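Local coordinates for outer membrane protein SusF (Bacteroides thetaiotaomicron, PDB 4FE9) that binds starch at the bacterial cell surface through its carbohydrate-binding modules, ahead of transport into the periplasm for degradation, at residues Tyr153-Phe159 against Ser190-Pro196; Gly161-Asn165 against Gly202-Trp207; Glu177-Ile181 against Phe245-Asn249. One frame throughout, in Å; residues are numbered along the deposited sequence.

Contact 1: residues Tyr153-Phe159 against Ser190-Pro196; sequences YYIVGDF and SNFKIFP. With GLC (alpha-D-glucopyranose), chain B; GLC (alpha-D-glucopyranose), chain C.
Phe-195 and Val-156 meet on one face of an antiparallel strand pair, with Phe-195 CE1 4.1 Å from Val-156 CB; the compact branched valine lets the broad ring lie against it obliquely. The backbone of Phe-195 pairs in both directions with Tyr-154, and Tyr-154 N donates to Phe-195 O over 2.7 Å. On the other face, with Ile-155 and Ile-194, Tyr-153 carries its CG anti to the carbonyl carbon (chi1 -66°), which brings CE1 to 3.9 Å from Pro-196 CB, while the phenol oxygen is hydrogen-bonded to the backbone N of Asp-149. Past Gly-157 the first strand ends, beside Ser-190, which precedes strand 191-196. The small serine hydroxyl fits close to Phe-159: OG lies in plane at the ring edge, accepts a weak bond from Phe-159 N and donates to Asn-191 O, which Asp-158 N grips too. Asp-158 OD1 receives Asn-191 N at 2.8 Å from 46° above the carboxylate plane, and OD2 accepts from O6 of the chain B glucose at 2.7 Å. That O6 also takes Asn-191 ND2; Asn-191 OD1 bonds Asn-234 ND2. With alanine in place of Asp-158, the Asn-191 N-H, the glucose O6 and Trp-162 NE1, a further donor to OD2, would probably lose their acceptor. Extended Lys-193 carries NZ to the chain C glucose, adding to the polar part of the glycan pocket on this module's antiparallel beta-sheet.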
loop_
_atom_site.group_PDB
_atom_site.type_symbol
_atom_site.label_atom_id
_atom_site.label_comp_id
_atom_site.label_asym_id
_atom_site.label_seq_id
_atom_site.Cartn_x
_atom_site.Cartn_y
_atom_site.Cartn_z
ATOM N N TYR A 153 -4.065 -8.187 -20.802
ATOM C CA TYR A 153 -4.082 -9.484 -20.125
ATOM C C TYR A 153 -5.498 -9.843 -19.677
ATOM O O TYR A 153 -6.261 -8.973 -19.299
ATOM C CB TYR A 153 -3.162 -9.441 -18.897
ATOM C CG TYR A 153 -1.721 -9.273 -19.270
ATOM C CD1 TYR A 153 -0.978 -10.372 -19.661
ATOM C CD2 TYR A 153 -1.192 -7.993 -19.524
ATOM C CE1 TYR A 153 0.311 -10.216 -20.254
ATOM C CE2 TYR A 153 0.100 -7.837 -20.090
ATOM C CZ TYR A 153 0.850 -8.950 -20.392
ATOM O OH TYR A 153 2.093 -8.815 -20.989
ATOM N N TYR A 154 -5.782 -11.141 -19.624
ATOM C CA TYR A 154 -7.087 -11.628 -19.205
ATOM C C TYR A 154 -6.945 -12.624 -18.023
ATOM O O TYR A 154 -5.938 -13.354 -17.940
ATOM C CB TYR A 154 -7.756 -12.313 -20.379
ATOM C CG TYR A 154 -8.214 -11.357 -21.426
ATOM C CD1 TYR A 154 -7.308 -10.792 -22.321
ATOM C CD2 TYR A 154 -9.555 -10.984 -21.519
ATOM C CE1 TYR A 154 -7.732 -9.891 -23.300
ATOM C CE2 TYR A 154 -9.994 -10.117 -22.514
ATOM C CZ TYR A 154 -9.078 -9.553 -23.385
ATOM O OH TYR A 154 -9.499 -8.643 -24.329
ATOM N N ILE A 155 -7.929 -12.636 -17.118
ATOM C CA ILE A 155 -8.051 -13.716 -16.131
ATOM C C ILE A 155 -9.059 -14.745 -16.599
ATOM O O ILE A 155 -10.180 -14.396 -17.049
ATOM C CB ILE A 155 -8.495 -13.200 -14.773
ATOM C CG1 ILE A 155 -7.557 -12.106 -14.264
ATOM C CG2 ILE A 155 -8.667 -14.359 -13.763
ATOM C CD1 ILE A 155 -6.249 -12.607 -13.814
ATOM N N VAL A 156 -8.694 -16.014 -16.434
ATOM C CA VAL A 156 -9.584 -17.130 -16.662
ATOM C C VAL A 156 -9.429 -18.070 -15.429
ATOM O O VAL A 156 -8.310 -18.374 -15.023
ATOM C CB VAL A 156 -9.150 -17.899 -17.946
ATOM C CG1 VAL A 156 -9.910 -19.196 -18.111
ATOM C CG2 VAL A 156 -9.344 -17.039 -19.163
ATOM N N GLY A 157 -10.534 -18.515 -14.845
ATOM C CA GLY A 157 -10.470 -19.443 -13.715
ATOM C C GLY A 157 -11.789 -20.116 -13.394
ATOM O O GLY A 157 -12.690 -20.166 -14.238
ATOM N N ASP A 158 -11.836 -20.788 -12.241
ATOM C CA ASP A 158 -13.059 -21.500 -11.812
ATOM C C ASP A 158 -14.222 -20.510 -11.768
ATOM O O ASP A 158 -15.335 -20.857 -12.126
ATOM C CB ASP A 158 -12.900 -22.139 -10.428
ATOM C CG ASP A 158 -11.694 -23.126 -10.336
ATOM O OD1 ASP A 158 -11.053 -23.176 -9.262
ATOM O OD2 ASP A 158 -11.537 -23.971 -11.223
ATOM N N PHE A 159 -13.944 -19.257 -11.399
ATOM C CA PHE A 159 -15.004 -18.286 -11.208
ATOM C C PHE A 159 -15.562 -17.716 -12.488
ATOM O O PHE A 159 -16.705 -17.243 -12.511
ATOM C CB PHE A 159 -14.612 -17.174 -10.198
ATOM C CG PHE A 159 -13.638 -16.138 -10.757
ATOM C CD1 PHE A 159 -14.103 -14.934 -11.257
ATOM C CD2 PHE A 159 -12.260 -16.343 -10.682
ATOM C CE1 PHE A 159 -13.211 -13.985 -11.779
ATOM C CE2 PHE A 159 -11.373 -15.411 -11.182
ATOM C CZ PHE A 159 -11.843 -14.233 -11.745
ATOM N N SER A 190 -10.985 -19.695 -5.748
ATOM C CA SER A 190 -10.920 -20.074 -7.117
ATOM C C SER A 190 -9.479 -20.207 -7.573
ATOM O O SER A 190 -8.627 -19.428 -7.168
ATOM C CB SER A 190 -11.671 -19.061 -7.975
ATOM O OG SER A 190 -11.533 -19.372 -9.343
ATOM N N ASN A 191 -9.204 -21.266 -8.324
ATOM C CA ASN A 191 -8.002 -21.322 -9.156
ATOM C C ASN A 191 -8.162 -20.435 -10.374
ATOM O O ASN A 191 -9.276 -20.291 -10.907
ATOM C CB ASN A 191 -7.736 -22.755 -9.589
ATOM C CG ASN A 191 -7.315 -23.628 -8.426
ATOM O OD1 ASN A 191 -6.630 -23.166 -7.525
ATOM N ND2 ASN A 191 -7.855 -24.837 -8.365
ATOM N N PHE A 192 -7.073 -19.797 -10.791
ATOM C CA PHE A 192 -7.096 -19.044 -12.029
ATOM C C PHE A 192 -5.720 -18.953 -12.683
ATOM O O PHE A 192 -4.685 -19.126 -12.019
ATOM C CB PHE A 192 -7.665 -17.653 -11.792
ATOM C CG PHE A 192 -6.792 -16.770 -10.927
ATOM C CD1 PHE A 192 -5.927 -15.840 -11.512
ATOM C CD2 PHE A 192 -6.866 -16.832 -9.551
ATOM C CE1 PHE A 192 -5.127 -15.033 -10.737
ATOM C CE2 PHE A 192 -6.080 -15.989 -8.753
ATOM C CZ PHE A 192 -5.227 -15.064 -9.367
ATOM N N LYS A 193 -5.711 -18.600 -13.956
ATOM C CA LYS A 193 -4.473 -18.192 -14.639
ATOM C C LYS A 193 -4.631 -16.813 -15.297
ATOM O O LYS A 193 -5.752 -16.345 -15.503
ATOM C CB LYS A 193 -4.073 -19.246 -15.665
ATOM C CG LYS A 193 -3.479 -20.514 -15.008
ATOM C CD LYS A 193 -3.441 -21.709 -15.962
ATOM C CE LYS A 193 -2.409 -22.697 -15.473
ATOM N NZ LYS A 193 -2.338 -23.957 -16.211
ATOM N N ILE A 194 -3.500 -16.208 -15.677
ATOM C CA ILE A 194 -3.483 -14.976 -16.414
ATOM C C ILE A 194 -3.024 -15.257 -17.825
ATOM O O ILE A 194 -2.094 -16.026 -18.035
ATOM C CB ILE A 194 -2.513 -14.010 -15.793
ATOM C CG1 ILE A 194 -2.951 -13.658 -14.373
ATOM C CG2 ILE A 194 -2.413 -12.720 -16.620
ATOM C CD1 ILE A 194 -1.786 -13.093 -13.516
ATOM N N PHE A 195 -3.751 -14.757 -18.799
ATOM C CA PHE A 195 -3.361 -14.984 -20.184
ATOM C C PHE A 195 -3.094 -13.668 -20.856
ATOM O O PHE A 195 -3.877 -12.745 -20.726
ATOM C CB PHE A 195 -4.449 -15.752 -20.933
ATOM C CG PHE A 195 -4.570 -17.176 -20.511
ATOM C CD1 PHE A 195 -5.294 -17.516 -19.367
ATOM C CD2 PHE A 195 -3.832 -18.148 -21.137
ATOM C CE1 PHE A 195 -5.309 -18.823 -18.906
ATOM C CE2 PHE A 195 -3.834 -19.449 -20.673
ATOM C CZ PHE A 195 -4.629 -19.795 -19.612
ATOM N N PRO A 196 -1.975 -13.574 -21.603
ATOM C CA PRO A 196 -1.853 -12.472 -22.541
ATOM C C PRO A 196 -2.962 -12.537 -23.596
ATOM O O PRO A 196 -3.368 -13.622 -24.005
ATOM C CB PRO A 196 -0.472 -12.702 -23.192
ATOM C CG PRO A 196 -0.183 -14.113 -22.993
ATOM C CD PRO A 196 -0.872 -14.542 -21.728
HETATM C C1 GLC B . -6.803 -25.599 -12.882
HETATM C C2 GLC B . -5.787 -26.080 -11.890
HETATM C C3 GLC B . -6.136 -27.466 -11.390
HETATM C C4 GLC B . -7.592 -27.544 -10.953
HETATM C C5 GLC B . -8.482 -26.778 -11.613
HETATM C C6 GLC B . -9.921 -26.846 -11.182
HETATM O O2 GLC B . -4.502 -26.112 -12.530
HETATM O O3 GLC B . -5.245 -27.788 -10.329
HETATM O O4 GLC B . -8.122 -28.865 -10.642
HETATM O O5 GLC B . -8.074 -25.551 -12.274
HETATM O O6 GLC B . -10.086 -25.924 -10.104
HETATM C C1 GLC C . -6.677 -25.727 -18.085
HETATM C C2 GLC C . -5.695 -24.955 -17.212
HETATM C C3 GLC C . -5.556 -25.649 -15.855
HETATM C C4 GLC C . -6.919 -25.749 -15.203
HETATM C C5 GLC C . -7.907 -26.436 -16.139
HETATM C C6 GLC C . -9.296 -26.347 -15.533
HETATM O O2 GLC C . -4.405 -24.960 -17.837
HETATM O O3 GLC C . -4.693 -24.866 -15.045
HETATM O O4 GLC C . -6.838 -26.465 -13.983
HETATM O O5 GLC C . -7.957 -25.763 -17.437
HETATM O O6 GLC C . -10.174 -27.117 -16.318
#

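Contact 2: residues Gly161-Asn165 against Gly202-Trp207; sequences GWDGN and GNDIDW. With GLC (alpha-D-glucopyranose), chain C; GLC (alpha-D-glucopyranose), chain D; GLC (alpha-D-glucopyranose), chain B; EDO (1,2-ethanediol), chain G.
The loop from Trp-162 to Asn-165 runs roughly antiparallel to Gly-202-Trp-207, 159° apart in direction, and comes nearest at Gly-164 and Asn-203, whose CA atoms are 3.7 Å apart. Together the two segments build the aromatic platform of a starch-binding site, with Trp-162 at the centre of an inverse gamma turn. Glycine suits position 164 because a CB there would collide with the carbonyl oxygen of Gly-202. Beside it, Asn-203 has its CG anti to the backbone N (chi1 -162°), and this swings OD1 across to Asn-165 N. That bond is 2.9 Å long and nearly straight (165°), and it lies in the amide plane on a lone pair of OD1. The carboxylate of Asp-163 turns instead to Ser-166. Ile-205 is buried against Val-156 and Phe-195 of the sheet; its CD1 lies 3.5 Å from Asp-163 C, while its CG2 backs the Trp-207 ring on the face turned from the sugars. The two indole side chains cross at about a right angle, with Trp-162 CE3 4.0 Å from Trp-207 CZ3. Each offers a flat apolar surface to C-H groups of the glucan: the chain C glucose sets C1 over Trp-207, next to C4 of the chain D glucose, and its C6 stands 3.4 Å above the plane of Trp-162. At the edge of Trp-207, Trp-162 O lies in the ring plane, 3.7 Å from CH2.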
loop_
_atom_site.group_PDB
_atom_site.type_symbol
_atom_site.label_atom_id
_atom_site.label_comp_id
_atom_site.label_asym_id
_atom_site.label_seq_id
_atom_site.Cartn_x
_atom_site.Cartn_y
_atom_site.Cartn_z
ATOM N N GLY A 161 -15.180 -19.670 -15.547
ATOM C CA GLY A 161 -15.259 -20.697 -16.585
ATOM C C GLY A 161 -13.997 -20.712 -17.437
ATOM O O GLY A 161 -13.508 -19.669 -17.854
ATOM N N TRP A 162 -13.425 -21.891 -17.626
ATOM C CA TRP A 162 -12.153 -21.995 -18.298
ATOM C C TRP A 162 -12.322 -21.952 -19.839
ATOM O O TRP A 162 -12.025 -22.906 -20.513
ATOM C CB TRP A 162 -11.417 -23.269 -17.847
ATOM C CG TRP A 162 -11.056 -23.267 -16.374
ATOM C CD1 TRP A 162 -11.825 -23.734 -15.337
ATOM C CD2 TRP A 162 -9.835 -22.783 -15.780
ATOM N NE1 TRP A 162 -11.166 -23.533 -14.132
ATOM C CE2 TRP A 162 -9.929 -22.992 -14.387
ATOM C CE3 TRP A 162 -8.667 -22.202 -16.294
ATOM C CZ2 TRP A 162 -8.871 -22.692 -13.506
ATOM C CZ3 TRP A 162 -7.652 -21.832 -15.405
ATOM C CH2 TRP A 162 -7.764 -22.069 -14.032
ATOM N N ASP A 163 -12.742 -20.798 -20.384
ATOM C CA ASP A 163 -12.810 -20.649 -21.842
ATOM C C ASP A 163 -12.688 -19.189 -22.343
ATOM O O ASP A 163 -12.689 -18.245 -21.557
ATOM C CB ASP A 163 -14.061 -21.305 -22.381
ATOM C CG ASP A 163 -15.333 -20.710 -21.784
ATOM O OD1 ASP A 163 -15.554 -19.482 -21.919
ATOM O OD2 ASP A 163 -16.082 -21.458 -21.129
ATOM N N GLY A 164 -12.362 -19.039 -23.612
ATOM C CA GLY A 164 -12.081 -17.721 -24.149
ATOM C C GLY A 164 -13.228 -16.748 -23.927
ATOM O O GLY A 164 -13.001 -15.600 -23.530
ATOM N N ASN A 165 -14.465 -17.197 -24.173
ATOM C CA ASN A 165 -15.631 -16.294 -24.065
ATOM C C ASN A 165 -15.824 -15.743 -22.676
ATOM O O ASN A 165 -16.372 -14.677 -22.521
ATOM C CB ASN A 165 -16.941 -16.971 -24.531
ATOM C CG ASN A 165 -16.956 -17.272 -26.027
ATOM O OD1 ASN A 165 -16.324 -16.564 -26.834
ATOM N ND2 ASN A 165 -17.619 -18.376 -26.399
ATOM N N GLY A 202 -11.114 -16.071 -30.009
ATOM C CA GLY A 202 -12.510 -16.460 -29.802
ATOM C C GLY A 202 -12.694 -17.173 -28.471
ATOM O O GLY A 202 -12.241 -16.691 -27.440
ATOM N N ASN A 203 -13.328 -18.342 -28.495
ATOM C CA ASN A 203 -13.493 -19.120 -27.282
ATOM C C ASN A 203 -12.244 -19.931 -26.926
ATOM O O ASN A 203 -12.197 -20.561 -25.869
ATOM C CB ASN A 203 -14.698 -20.062 -27.392
ATOM C CG ASN A 203 -15.166 -20.554 -26.041
ATOM O OD1 ASN A 203 -15.293 -19.786 -25.101
ATOM N ND2 ASN A 203 -15.338 -21.853 -25.924
ATOM N N ASP A 204 -11.298 -20.016 -27.858
ATOM C CA ASP A 204 -10.145 -20.914 -27.678
ATOM C C ASP A 204 -9.011 -20.238 -26.885
ATOM O O ASP A 204 -8.720 -19.033 -27.079
ATOM C CB ASP A 204 -9.628 -21.403 -29.039
ATOM C CG ASP A 204 -8.324 -22.253 -28.921
ATOM O OD1 ASP A 204 -8.411 -23.411 -28.466
ATOM O OD2 ASP A 204 -7.212 -21.745 -29.288
ATOM N N ILE A 205 -8.408 -20.994 -25.963
ATOM C CA ILE A 205 -7.284 -20.516 -25.170
ATOM C C ILE A 205 -6.091 -21.445 -25.419
ATOM O O ILE A 205 -6.246 -22.675 -25.444
ATOM C CB ILE A 205 -7.621 -20.565 -23.681
ATOM C CG1 ILE A 205 -8.846 -19.711 -23.386
ATOM C CG2 ILE A 205 -6.388 -20.155 -22.818
ATOM C CD1 ILE A 205 -9.284 -19.707 -21.892
ATOM N N ASP A 206 -4.933 -20.859 -25.726
ATOM C CA ASP A 206 -3.712 -21.639 -25.881
ATOM C C ASP A 206 -3.096 -21.842 -24.508
ATOM O O ASP A 206 -2.500 -20.916 -23.921
ATOM C CB ASP A 206 -2.729 -20.919 -26.810
ATOM C CG ASP A 206 -1.494 -21.739 -27.094
ATOM O OD1 ASP A 206 -1.216 -22.725 -26.341
ATOM O OD2 ASP A 206 -0.863 -21.478 -28.134
ATOM N N TRP A 207 -3.393 -22.994 -23.921
ATOM C CA TRP A 207 -2.965 -23.284 -22.556
ATOM C C TRP A 207 -1.464 -23.210 -22.365
ATOM O O TRP A 207 -1.007 -22.998 -21.259
ATOM C CB TRP A 207 -3.475 -24.670 -22.120
ATOM C CG TRP A 207 -4.975 -24.778 -22.246
ATOM C CD1 TRP A 207 -5.674 -25.580 -23.102
ATOM C CD2 TRP A 207 -5.938 -23.997 -21.546
ATOM N NE1 TRP A 207 -7.031 -25.395 -22.922
ATOM C CE2 TRP A 207 -7.218 -24.433 -21.963
ATOM C CE3 TRP A 207 -5.848 -23.036 -20.522
ATOM C CZ2 TRP A 207 -8.401 -23.926 -21.410
ATOM C CZ3 TRP A 207 -7.020 -22.551 -19.962
ATOM C CH2 TRP A 207 -8.279 -22.957 -20.443
HETATM C C1 GLC C . -6.677 -25.727 -18.085
HETATM C C2 GLC C . -5.695 -24.955 -17.212
HETATM C C3 GLC C . -5.556 -25.649 -15.855
HETATM C C4 GLC C . -6.919 -25.749 -15.203
HETATM C C5 GLC C . -7.907 -26.436 -16.139
HETATM C C6 GLC C . -9.296 -26.347 -15.533
HETATM O O2 GLC C . -4.405 -24.960 -17.837
HETATM O O3 GLC C . -4.693 -24.866 -15.045
HETATM O O4 GLC C . -6.838 -26.465 -13.983
HETATM O O5 GLC C . -7.957 -25.763 -17.437
HETATM O O6 GLC C . -10.174 -27.117 -16.318
HETATM C C1 GLC D . -5.362 -29.805 -21.234
HETATM C C2 GLC D . -4.270 -28.788 -20.919
HETATM C C3 GLC D . -4.580 -28.141 -19.599
HETATM C C4 GLC D . -5.965 -27.507 -19.585
HETATM C C5 GLC D . -7.025 -28.479 -20.077
HETATM C C6 GLC D . -8.333 -27.719 -20.349
HETATM O O2 GLC D . -3.020 -29.468 -20.783
HETATM O O3 GLC D . -3.641 -27.126 -19.315
HETATM O O4 GLC D . -6.204 -27.060 -18.222
HETATM O O5 GLC D . -6.611 -29.090 -21.322
HETATM O O6 GLC D . -9.424 -28.636 -20.296
HETATM C C1 GLC B . -6.803 -25.599 -12.882
HETATM C C2 GLC B . -5.787 -26.080 -11.890
HETATM C C3 GLC B . -6.136 -27.466 -11.390
HETATM C C4 GLC B . -7.592 -27.544 -10.953
HETATM C C5 GLC B . -8.482 -26.778 -11.613
HETATM C C6 GLC B . -9.921 -26.846 -11.182
HETATM O O2 GLC B . -4.502 -26.112 -12.530
HETATM O O3 GLC B . -5.245 -27.788 -10.329
HETATM O O4 GLC B . -8.122 -28.865 -10.642
HETATM O O5 GLC B . -8.074 -25.551 -12.274
HETATM O O6 GLC B . -10.086 -25.924 -10.104
HETATM C C1 EDO G . -10.269 -23.679 -24.366
HETATM O O1 EDO G . -9.431 -23.514 -25.532
HETATM C C2 EDO G . -11.558 -22.884 -24.500
HETATM O O2 EDO G . -12.572 -23.648 -25.174
#

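Contact 3: residues Glu177-Ile181 against Phe245-Asn249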
loop_
_atom_site.group_PDB
_atom_site.type_symbol
_atom_site.label_atom_id
_atom_site.label_comp_id
_atom_site.label_asym_id
_atom_site.label_seq_id
_atom_site.Cartn_x
_atom_site.Cartn_y
_atom_site.Cartn_z
ATOM N N GLU A 177 1.895 1.959 -15.373
ATOM C CA GLU A 177 1.513 1.285 -16.624
ATOM C C GLU A 177 1.925 -0.195 -16.684
ATOM O O GLU A 177 1.674 -0.879 -17.684
ATOM C CB GLU A 177 2.101 2.017 -17.823
ATOM C CG GLU A 177 3.651 1.977 -17.881
ATOM C CD GLU A 177 4.219 2.800 -19.041
ATOM O OE1 GLU A 177 3.449 3.577 -19.654
ATOM O OE2 GLU A 177 5.421 2.643 -19.358
ATOM N N ASN A 178 2.644 -0.651 -15.667
ATOM C CA ASN A 178 3.063 -2.051 -15.589
ATOM C C ASN A 178 2.053 -2.875 -14.840
ATOM O O ASN A 178 2.220 -4.072 -14.697
ATOM C CB ASN A 178 4.396 -2.158 -14.866
ATOM C CG ASN A 178 5.466 -1.327 -15.510
ATOM O OD1 ASN A 178 5.778 -1.515 -16.688
ATOM N ND2 ASN A 178 6.136 -0.484 -14.705
ATOM N N LEU A 179 1.112 -2.193 -14.208
ATOM C CA LEU A 179 0.209 -2.821 -13.274
ATOM C C LEU A 179 -1.196 -3.064 -13.888
ATOM O O LEU A 179 -1.803 -2.145 -14.507
ATOM C CB LEU A 179 0.109 -1.966 -12.037
ATOM C CG LEU A 179 -0.697 -2.520 -10.851
ATOM C CD1 LEU A 179 -0.108 -3.853 -10.357
ATOM C CD2 LEU A 179 -0.712 -1.473 -9.700
ATOM N N TYR A 180 -1.642 -4.323 -13.830
ATOM C CA TYR A 180 -2.965 -4.716 -14.290
ATOM C C TYR A 180 -3.789 -5.261 -13.136
ATOM O O TYR A 180 -3.279 -5.988 -12.277
ATOM C CB TYR A 180 -2.866 -5.785 -15.370
ATOM C CG TYR A 180 -2.113 -5.357 -16.561
ATOM C CD1 TYR A 180 -2.774 -4.831 -17.668
ATOM C CD2 TYR A 180 -0.717 -5.328 -16.550
ATOM C CE1 TYR A 180 -2.068 -4.397 -18.785
ATOM C CE2 TYR A 180 -0.002 -4.800 -17.624
ATOM C CZ TYR A 180 -0.681 -4.376 -18.747
ATOM O OH TYR A 180 0.014 -3.947 -19.843
ATOM N N ILE A 181 -5.073 -4.954 -13.150
ATOM C CA ILE A 181 -5.937 -5.151 -11.996
ATOM C C ILE A 181 -7.218 -5.841 -12.467
ATOM O O ILE A 181 -7.788 -5.460 -13.498
ATOM C CB ILE A 181 -6.339 -3.792 -11.377
ATOM C CG1 ILE A 181 -5.107 -3.002 -10.946
ATOM C CG2 ILE A 181 -7.283 -3.996 -10.223
ATOM C CD1 ILE A 181 -4.433 -3.561 -9.773
ATOM N N PHE A 245 -1.510 -7.750 -11.039
ATOM C CA PHE A 245 -0.457 -8.394 -11.819
ATOM C C PHE A 245 0.531 -7.313 -12.291
ATOM O O PHE A 245 0.134 -6.354 -12.964
ATOM C CB PHE A 245 -1.068 -9.100 -13.038
ATOM C CG PHE A 245 -0.057 -9.506 -14.075
ATOM C CD1 PHE A 245 1.165 -10.058 -13.696
ATOM C CD2 PHE A 245 -0.303 -9.283 -15.438
ATOM C CE1 PHE A 245 2.102 -10.426 -14.633
ATOM C CE2 PHE A 245 0.627 -9.669 -16.399
ATOM C CZ PHE A 245 1.859 -10.200 -15.996
ATOM N N ASP A 246 1.772 -7.402 -11.809
ATOM C CA ASP A 246 2.831 -6.449 -12.162
ATOM C C ASP A 246 3.662 -7.048 -13.276
ATOM O O ASP A 246 4.368 -8.061 -13.085
ATOM C CB ASP A 246 3.684 -6.180 -10.906
ATOM C CG ASP A 246 4.843 -5.215 -11.151
ATOM O OD1 ASP A 246 5.298 -5.053 -12.333
ATOM O OD2 ASP A 246 5.382 -4.712 -10.124
ATOM N N ALA A 247 3.465 -6.552 -14.479
ATOM C CA ALA A 247 4.047 -7.177 -15.644
ATOM C C ALA A 247 5.469 -6.645 -15.936
ATOM O O ALA A 247 6.019 -6.884 -17.027
ATOM C CB ALA A 247 3.150 -6.979 -16.859
ATOM N N PHE A 248 6.061 -5.947 -14.968
ATOM C CA PHE A 248 7.472 -5.574 -15.066
ATOM C C PHE A 248 8.312 -6.415 -14.094
ATOM O O PHE A 248 9.215 -7.139 -14.522
ATOM C CB PHE A 248 7.660 -4.073 -14.777
ATOM C CG PHE A 248 9.110 -3.641 -14.712
ATOM C CD1 PHE A 248 9.885 -3.599 -15.873
ATOM C CD2 PHE A 248 9.742 -3.462 -13.471
ATOM C CE1 PHE A 248 11.245 -3.278 -15.823
ATOM C CE2 PHE A 248 11.110 -3.144 -13.401
ATOM C CZ PHE A 248 11.864 -3.043 -14.594
ATOM N N ASN A 249 7.885 -6.438 -12.827
ATOM C CA ASN A 249 8.458 -7.343 -11.813
ATOM C C ASN A 249 7.948 -8.783 -11.855
ATOM O O ASN A 249 8.567 -9.661 -11.277
ATOM C CB ASN A 249 8.273 -6.769 -10.420
ATOM C CG ASN A 249 8.931 -5.435 -10.272
ATOM O OD1 ASN A 249 10.151 -5.310 -10.487
ATOM N ND2 ASN A 249 8.118 -4.393 -10.100
HETATM O O HOH W 1 5.800 -1.619 -11.489
#
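Tyr-180 and Phe-245 form an antiparallel hydrogen-bonded pair, and their side chains lie side by side, with Tyr-180 CD2 4.1 Å from Phe-245 CD2. Both backbone bonds of the pair, Tyr-180 N to Phe-245 O and Phe-245 N to Tyr-180 O, measure 2.8 Å. Ala-247, small enough to fit beside the phenol, places CB 3.9 Å from Tyr-180 CE2, and its N prolongs the ladder to Asn-178 O. Here strand 179-186 begins and strand 241-246 has just ended; the Asn-178 amide lies alongside Phe-248, its CG 3.6 Å from Phe-248 CB. One shell out, Tyr-153 meets both rings edge-to-face, tying the pair to strand 153-157 of the same sheet. The turn itself is shaped by Asp-246, whose CG stands opposite the backbone N (chi1 179°), beside the carbonyl carbon, which turns the carboxylate toward the N-H groups that follow. OD1 accepts from Phe-248 N at 2.9 Å, an Asx turn, and from Asn-249 N, which makes an Asx motif; OD2 takes Asn-249 ND2 on its syn side, 28° out of the carboxylate plane. Asn-249 OD1 is bonded in turn to Ser-105. Three N-H groups converging on one carboxylate would be expected to favour its ionised form and to hold the turn in a fixed shape.

In the fold
Within the first carbohydrate-binding module the chain meets its segments in the order 153-159, 161-165, 177-181, 190-196, 202-207 and 245-249. The three loops therefore all cross: each opens before any has closed. Contact 1 closes first, setting strand 191-196 beside strand 153-157; contact 2 follows, bringing the loop after strand 153-157 against the segment around strand 204-205, where a tryptophan from each meets the glucan; contact 3 shuts the longest loop by pairing strand 179-186 with strand 241-246 of the same sheet. Contacts 1 and 2 share the glucan and meet where Phe-195 CE2 lies 3.4 Å from Ile-205 CG2. Contacts 1 and 3 touch through Tyr-153 and through Ile-194 against Phe-245, whereas contacts 2 and 3 stay about 14 Å apart at their nearest atoms.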